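Local coordinates for DNA repair protein PprA (Deinococcus deserti, PDB 6MC8), which binds DNA and forms filaments, acting in the repair of radiation-induced DNA damage and in genome segregation, at residues L42-G47 with T296-A301; W172-G175 with T179-R182. The protein carries 2 engineered substitutions. One frame throughout, in Å; residues are numbered along the deposited sequence.

Interaction 1: residues L42-G47 with T296-A301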
loop_
_atom_site.group_PDB
_atom_site.type_symbol
_atom_site.label_atom_id
_atom_site.label_comp_id
_atom_site.label_asym_id
_atom_site.label_seq_id
_atom_site.Cartn_x
_atom_site.Cartn_y
_atom_site.Cartn_z
ATOM N N LEU A 42 -17.439 19.973 23.987
ATOM C CA LEU A 42 -17.189 19.931 22.551
ATOM C C LEU A 42 -17.435 18.540 21.983
ATOM O O LEU A 42 -18.131 18.387 20.973
ATOM C CB LEU A 42 -15.762 20.384 22.258
ATOM C CG LEU A 42 -15.361 20.361 20.789
ATOM C CD1 LEU A 42 -16.231 21.305 20.003
ATOM C CD2 LEU A 42 -13.903 20.717 20.632
ATOM N N VAL A 43 -16.875 17.509 22.617
ATOM C CA VAL A 43 -17.005 16.157 22.089
ATOM C C VAL A 43 -18.338 15.513 22.430
ATOM O O VAL A 43 -18.646 14.445 21.898
ATOM C CB VAL A 43 -15.843 15.262 22.565
ATOM C CG1 VAL A 43 -14.528 15.795 22.045
ATOM C CG2 VAL A 43 -15.823 15.151 24.076
ATOM N N ALA A 44 -19.147 16.144 23.284
ATOM C CA ALA A 44 -20.505 15.664 23.505
ATOM C C ALA A 44 -21.423 15.990 22.337
ATOM O O ALA A 44 -22.494 15.391 22.222
ATOM C CB ALA A 44 -21.078 16.246 24.793
ATOM N N THR A 45 -21.024 16.921 21.467
ATOM C CA THR A 45 -21.739 17.136 20.219
ATOM C C THR A 45 -21.541 15.985 19.246
ATOM O O THR A 45 -22.326 15.845 18.305
ATOM C CB THR A 45 -21.297 18.444 19.566
ATOM O OG1 THR A 45 -19.913 18.362 19.210
ATOM C CG2 THR A 45 -21.496 19.602 20.522
ATOM N N ALA A 46 -20.513 15.169 19.446
ATOM C CA ALA A 46 -20.337 13.934 18.706
ATOM C C ALA A 46 -20.822 12.714 19.474
ATOM O O ALA A 46 -20.583 11.591 19.036
ATOM C CB ALA A 46 -18.871 13.753 18.320
ATOM N N GLY A 47 -21.500 12.903 20.598
ATOM C CA GLY A 47 -22.068 11.796 21.332
ATOM C C GLY A 47 -21.159 11.163 22.355
ATOM O O GLY A 47 -21.495 10.098 22.880
ATOM N N THR A 296 -31.006 15.079 17.794
ATOM C CA THR A 296 -32.271 15.788 17.647
ATOM C C THR A 296 -32.952 15.998 18.996
ATOM O O THR A 296 -33.549 17.050 19.236
ATOM C CB THR A 296 -33.169 15.019 16.674
ATOM O OG1 THR A 296 -32.491 14.885 15.421
ATOM C CG2 THR A 296 -34.473 15.739 16.426
ATOM N N ARG A 297 -32.806 15.044 19.917
ATOM C CA ARG A 297 -33.416 15.206 21.232
ATOM C C ARG A 297 -32.623 16.163 22.110
ATOM O O ARG A 297 -33.208 16.956 22.854
ATOM C CB ARG A 297 -33.554 13.856 21.928
ATOM C CG ARG A 297 -34.695 13.014 21.438
ATOM C CD ARG A 297 -34.868 11.805 22.327
ATOM N NE ARG A 297 -33.729 10.907 22.216
ATOM C CZ ARG A 297 -33.640 9.937 21.315
ATOM N NH1 ARG A 297 -34.629 9.740 20.456
ATOM N NH2 ARG A 297 -32.566 9.161 21.277
ATOM N N ARG A 298 -31.293 16.112 22.037
ATOM C CA ARG A 298 -30.496 16.931 22.943
ATOM C C ARG A 298 -30.494 18.385 22.499
ATOM O O ARG A 298 -30.360 19.290 23.327
ATOM C CB ARG A 298 -29.071 16.378 23.060
ATOM C CG ARG A 298 -28.181 16.530 21.839
ATOM C CD ARG A 298 -26.893 15.745 22.002
ATOM N NE ARG A 298 -26.068 16.231 23.099
ATOM C CZ ARG A 298 -25.161 17.191 22.981
ATOM N NH1 ARG A 298 -24.950 17.766 21.809
ATOM N NH2 ARG A 298 -24.457 17.565 24.036
ATOM N N LEU A 299 -30.683 18.631 21.203
ATOM C CA LEU A 299 -30.793 20.000 20.724
ATOM C C LEU A 299 -32.178 20.566 20.997
ATOM O O LEU A 299 -32.321 21.760 21.268
ATOM C CB LEU A 299 -30.472 20.055 19.236
ATOM C CG LEU A 299 -29.038 19.776 18.815
ATOM C CD1 LEU A 299 -28.958 19.636 17.315
ATOM C CD2 LEU A 299 -28.191 20.884 19.277
ATOM N N ALA A 300 -33.207 19.719 20.936
ATOM C CA ALA A 300 -34.564 20.171 21.214
ATOM C C ALA A 300 -34.745 20.504 22.689
ATOM O O ALA A 300 -35.544 21.377 23.041
ATOM C CB ALA A 300 -35.568 19.107 20.780
ATOM N N ALA A 301 -34.007 19.821 23.564
ATOM C CA ALA A 301 -34.060 20.137 24.985
ATOM C C ALA A 301 -33.374 21.466 25.279
ATOM O O ALA A 301 -33.754 22.174 26.217
ATOM C CB ALA A 301 -33.425 19.007 25.790
#
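The guanidinium of Arg298 carries the carbonyl oxygen of Ala44 on one face: Ala44 O stands 3.2 Å above the plane, over its centre, 3.4 Å from both NH1 and NH2. No hydrogen bond follows, because the N-H groups lie in the plane and the oxygen sits over it; the attraction is probably electrostatic, a carbonyl dipole set against a delocalised positive charge. Round this approach, Ala44 CB meets Arg298 NH2 at 3.7 Å, and Thr45 CA comes obliquely to Arg298 NH1 at 3.6 Å. Thr45 CG2 passes Arg298 NH1 more loosely, at 4.1 Å. The arginine reaches across from helix 274-304 with a chain bent at chi3 (-64°). It meets the turn that follows helix 35-43, where a Schellman motif closes the helix: Leu48 N bonds to Val43 O, and the C-prime residue Gly47, with positive phi, gives its N to Ala44 O at 3.1 Å. That oxygen is therefore gripped by a backbone N-H while it also covers the arginine. Within the same turn, Leu42 O accepts from both Thr45 N and Thr45 OG1, the hydroxyl approaching at a C=O...donor angle of 167°. Thr45 OG1 is also hydrogen-bonded to Trp80 NE1, which ties this turn to helix 62-80. The NH2 end of Arg298 has a second partner in Glu254, through a long, weak ion pair. A leucine in place of Arg298 would probably leave Ala44 O without the positive group over it and Glu254 without its distant partner.

Interaction 2: residues W172-G175 with T179-R182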
loop_
_atom_site.group_PDB
_atom_site.type_symbol
_atom_site.label_atom_id
_atom_site.label_comp_id
_atom_site.label_asym_id
_atom_site.label_seq_id
_atom_site.Cartn_x
_atom_site.Cartn_y
_atom_site.Cartn_z
ATOM N N TRP A 172 -16.913 7.388 -2.785
ATOM C CA TRP A 172 -18.254 7.362 -2.222
ATOM C C TRP A 172 -19.193 6.567 -3.119
ATOM O O TRP A 172 -19.162 6.688 -4.344
ATOM C CB TRP A 172 -18.794 8.779 -2.050
ATOM C CG TRP A 172 -18.121 9.616 -1.016
ATOM C CD1 TRP A 172 -17.268 10.650 -1.228
ATOM C CD2 TRP A 172 -18.243 9.484 0.401
ATOM N NE1 TRP A 172 -16.861 11.183 -0.037
ATOM C CE2 TRP A 172 -17.443 10.480 0.982
ATOM C CE3 TRP A 172 -18.951 8.619 1.234
ATOM C CZ2 TRP A 172 -17.339 10.640 2.355
ATOM C CZ3 TRP A 172 -18.841 8.774 2.589
ATOM C CH2 TRP A 172 -18.040 9.778 3.140
ATOM N N THR A 173 -20.023 5.736 -2.499
ATOM C CA THR A 173 -21.065 5.009 -3.197
ATOM C C THR A 173 -22.344 5.138 -2.378
ATOM O O THR A 173 -22.275 5.317 -1.157
ATOM C CB THR A 173 -20.655 3.529 -3.428
ATOM O OG1 THR A 173 -21.590 2.872 -4.290
ATOM C CG2 THR A 173 -20.551 2.753 -2.150
ATOM N N PRO A 174 -23.514 5.157 -3.020
ATOM C CA PRO A 174 -24.759 5.364 -2.267
ATOM C C PRO A 174 -25.096 4.171 -1.385
ATOM O O PRO A 174 -25.020 3.019 -1.814
ATOM C CB PRO A 174 -25.806 5.561 -3.368
ATOM C CG PRO A 174 -25.042 5.997 -4.541
ATOM C CD PRO A 174 -23.742 5.282 -4.468
ATOM N N GLY A 175 -25.518 4.486 -0.170
ATOM C CA GLY A 175 -25.981 3.490 0.799
ATOM C C GLY A 175 -27.459 3.579 1.143
ATOM O O GLY A 175 -27.844 2.839 2.000
ATOM N N THR A 179 -27.645 8.371 2.594
ATOM C CA THR A 179 -26.422 7.821 3.159
ATOM C C THR A 179 -25.434 7.463 2.056
ATOM O O THR A 179 -25.798 6.840 1.057
ATOM C CB THR A 179 -26.768 6.598 4.019
ATOM O OG1 THR A 179 -27.305 7.028 5.275
ATOM C CG2 THR A 179 -25.609 5.663 4.219
ATOM N N TRP A 180 -24.187 7.886 2.238
ATOM C CA TRP A 180 -23.083 7.559 1.351
ATOM C C TRP A 180 -22.000 6.839 2.140
ATOM O O TRP A 180 -21.778 7.124 3.317
ATOM C CB TRP A 180 -22.545 8.825 0.703
ATOM C CG TRP A 180 -23.456 9.342 -0.348
ATOM C CD1 TRP A 180 -24.572 10.092 -0.164
ATOM C CD2 TRP A 180 -23.294 9.202 -1.758
ATOM N NE1 TRP A 180 -25.144 10.392 -1.370
ATOM C CE2 TRP A 180 -24.374 9.857 -2.366
ATOM C CE3 TRP A 180 -22.347 8.572 -2.566
ATOM C CZ2 TRP A 180 -24.528 9.910 -3.743
ATOM C CZ3 TRP A 180 -22.502 8.621 -3.924
ATOM C CH2 TRP A 180 -23.585 9.287 -4.503
ATOM N N THR A 181 -21.332 5.889 1.493
ATOM C CA THR A 181 -20.413 5.022 2.209
ATOM C C THR A 181 -19.146 4.769 1.401
ATOM O O THR A 181 -19.133 4.882 0.174
ATOM C CB THR A 181 -21.098 3.699 2.598
ATOM O OG1 THR A 181 -20.212 2.912 3.396
ATOM C CG2 THR A 181 -21.509 2.919 1.388
ATOM N N ARG A 182 -18.068 4.452 2.121
ATOM C CA ARG A 182 -16.784 4.113 1.528
ATOM C C ARG A 182 -15.994 3.224 2.477
ATOM O O ARG A 182 -16.202 3.240 3.690
ATOM C CB ARG A 182 -15.974 5.363 1.162
ATOM C CG ARG A 182 -15.626 6.281 2.310
ATOM C CD ARG A 182 -14.941 7.513 1.773
ATOM N NE ARG A 182 -14.688 8.522 2.791
ATOM C CZ ARG A 182 -14.094 9.683 2.548
ATOM N NH1 ARG A 182 -13.690 9.973 1.325
ATOM N NH2 ARG A 182 -13.908 10.555 3.524
#
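Arg182 lies over one face of the Trp172 indole, its CD 3.8 Å from the centroid of the six-membered ring in a CH-pi contact. Its chain, extended from CG to NE, crosses the indole obliquely and sets the guanidinium over it, planes 18° apart, with Arg182 CZ 3.4 Å from Trp172 CZ2. The indole edge meets Thr181 N. Next to this tight part, Thr173 and Thr181 form an antiparallel hydrogen-bonded pair: Thr173 N to Thr181 O and Thr181 N to Thr173 O are each 2.9 Å. Their CG2 methyls lie 3.7 Å apart on the face opposite Trp180; on the Trp180 side, Trp172 CB touches Trp180 CE3 at 3.6 Å. Toward the turn the contact is thinner and more exposed: Pro174 lays its CG over the Trp180 ring, 24° off the normal, though Gly175 N still bonds to Thr179 O at 2.7 Å. The segments belong to the beta hairpin of strands 168-176 and 179-186. Arg137 meets Trp180 by a cation-pi contact, and Ser138 O accepts a hydrogen bond from Trp172 NE1. Glu193 of strand 189-195 takes Arg182 NE in a salt bridge and Thr181 OG1 on its backbone O, so strand 179-186 is held between strands 168-176 and 189-195.

The two contacts lie well apart, about 24 Å between centres and about 14 Å between nearest atoms, and do not touch. Interaction 1 joins the turn after helix 35-43 to helix 274-304, its segments 249 residues apart in sequence; interaction 2 is a local hairpin, its segments only four residues apart, nested inside the long loop that interaction 1 closes. They share no helix or strand: one sets a near-N-terminal turn against the long near-C-terminal helix 274-304, the other starts the four-stranded antiparallel sheet at its outer strand 168-176. Interaction 1 therefore bears on how these near-terminal regions pack, interaction 2 on how one edge of the sheet is built.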